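Local structure of MutT related protein (Methanosarcina mazei, 3GRN) at the interface of chains A and B. The protein probably hydrolyses a nucleoside diphosphate linked to another moiety, as a MutT-type member of the Nudix hydrolase family. Numbering follows the deposited sequence. Chains: chain A/B, MutT related protein.

The interface of chains A and B. Residues chain A 61, 103-104; chain B 34, 37, 80, 123-125.
A:Tyr103 meets B:Asn34 and B:Tyr125 from a loop with helix-like backbone angles, while B:Asn34, also in a loop, has the left-handed helical backbone conformation, phi and psi both positive. The contact is a worked example of one aromatic side chain anchoring a protein surface through both its tip and its face. CG of A:Tyr103 lies between its own backbone N and carbonyl carbon (chi1 65°), and from there the ring projects into chain B. The phenol OH of A:Tyr103, tip to tip with the side-chain amide, accepts a hydrogen bond of 2.9 Å from ND2 of B:Asn34. The bond is bent, and the hydroxyl lies 22° out of the amide plane. B:Tyr125 fills one face of the A:Tyr103 ring, pointing the edge atom CE2 at its centre, 3.6 Å from CZ, with the two planes nearly perpendicular. On the opposite face, CG of A:Glu104 lies near the rim, and the phenol is thus flanked by its own chain and by its partner. Within chain B, a weak hydrogen bond from B:Tyr125 OH to B:Asn34 OD1 links the two residues that receive the ring. An alanine in place of A:Tyr103 would probably leave the B:Asn34 amide without its phenol mate and open a gap over the edge of B:Tyr125. Beside this aromatic contact, B:Lys37 bends at its last torsion (chi4 71°), carrying NZ to 3.7 Å from A:Glu61 OE1 in a loose salt bridge. Water 1 bridges the pair, 2.6 Å from the carboxylate oxygen OE1 of A:Glu61 and 2.7 Å from NZ of B:Lys37. A:Glu61, in the Nudix-box helix 51-63, is one of the paired REXXEE glutamates, which in this family typically bind the catalytic metal; A:Tyr103 precedes strand 105-105. They meet a loop of chain B and the start of its helix 124-138, in a pairing that may or may not persist in solution.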
# COMPACT_ATOMS: atom_id res chain seq x y z
N GLU A 61 8.03 3.04 -2.25
CA GLU A 61 6.70 2.81 -2.80
C GLU A 61 5.85 4.07 -2.80
O GLU A 61 5.02 4.24 -3.68
CB GLU A 61 5.98 1.69 -2.06
CG GLU A 61 6.66 0.36 -2.24
CD GLU A 61 5.84 -0.81 -1.73
OE1 GLU A 61 4.75 -0.58 -1.13
OE2 GLU A 61 6.30 -1.96 -1.93
N TYR A 103 -1.18 5.70 -5.24
CA TYR A 103 -2.60 5.79 -4.83
C TYR A 103 -2.77 6.26 -3.39
O TYR A 103 -3.84 6.77 -3.04
CB TYR A 103 -3.29 4.42 -4.99
CG TYR A 103 -2.78 3.31 -4.09
CD1 TYR A 103 -3.48 2.95 -2.91
CD2 TYR A 103 -1.65 2.56 -4.44
CE1 TYR A 103 -3.03 1.90 -2.10
CE2 TYR A 103 -1.20 1.50 -3.62
CZ TYR A 103 -1.89 1.18 -2.46
OH TYR A 103 -1.44 0.15 -1.66
N GLU A 104 -1.74 6.09 -2.56
CA GLU A 104 -1.84 6.41 -1.13
C GLU A 104 -1.88 7.90 -0.84
O GLU A 104 -2.36 8.32 0.22
CB GLU A 104 -0.69 5.73 -0.34
CG GLU A 104 -0.75 4.20 -0.37
CD GLU A 104 0.13 3.54 0.69
OE1 GLU A 104 1.31 3.94 0.83
OE2 GLU A 104 -0.36 2.61 1.37
N ASN B 34 4.04 -2.79 -3.88
CA ASN B 34 3.14 -3.32 -2.83
C ASN B 34 3.69 -4.54 -2.11
O ASN B 34 2.95 -5.49 -1.82
CB ASN B 34 1.75 -3.67 -3.40
CG ASN B 34 0.88 -2.44 -3.66
OD1 ASN B 34 0.36 -2.26 -4.77
ND2 ASN B 34 0.69 -1.61 -2.64
N LYS B 37 1.95 -6.86 0.81
CA LYS B 37 0.51 -6.59 0.89
C LYS B 37 -0.37 -7.70 0.29
O LYS B 37 0.08 -8.45 -0.57
CB LYS B 37 0.19 -5.25 0.22
CG LYS B 37 0.88 -4.05 0.86
CD LYS B 37 0.06 -2.78 0.67
CE LYS B 37 0.54 -1.65 1.59
NZ LYS B 37 1.86 -1.08 1.18
N LEU B 80 0.63 3.82 -9.17
CA LEU B 80 1.81 3.41 -8.41
C LEU B 80 2.86 4.45 -8.70
O LEU B 80 2.66 5.32 -9.55
CB LEU B 80 2.27 2.03 -8.85
CG LEU B 80 1.31 0.86 -8.63
CD1 LEU B 80 1.90 -0.41 -9.23
CD2 LEU B 80 1.00 0.69 -7.15
N PRO B 123 -5.40 -3.36 -0.12
CA PRO B 123 -5.32 -1.98 -0.57
C PRO B 123 -6.68 -1.39 -0.91
O PRO B 123 -7.56 -2.11 -1.40
CB PRO B 123 -4.46 -2.08 -1.82
CG PRO B 123 -3.64 -3.27 -1.63
CD PRO B 123 -4.55 -4.24 -0.95
N ALA B 124 -6.81 -0.08 -0.68
CA ALA B 124 -8.08 0.65 -0.83
C ALA B 124 -8.80 0.43 -2.14
O ALA B 124 -10.02 0.30 -2.15
CB ALA B 124 -7.88 2.15 -0.57
N TYR B 125 -8.05 0.37 -3.24
CA TYR B 125 -8.68 0.20 -4.55
C TYR B 125 -9.33 -1.18 -4.68
O TYR B 125 -10.34 -1.30 -5.39
CB TYR B 125 -7.68 0.47 -5.68
CG TYR B 125 -6.38 -0.27 -5.57
CD1 TYR B 125 -6.26 -1.57 -6.05
CD2 TYR B 125 -5.26 0.32 -4.98
CE1 TYR B 125 -5.07 -2.25 -5.96
CE2 TYR B 125 -4.06 -0.36 -4.89
CZ TYR B 125 -3.98 -1.67 -5.36
OH TYR B 125 -2.80 -2.39 -5.29
O HOH W 1 4.22 -2.34 0.64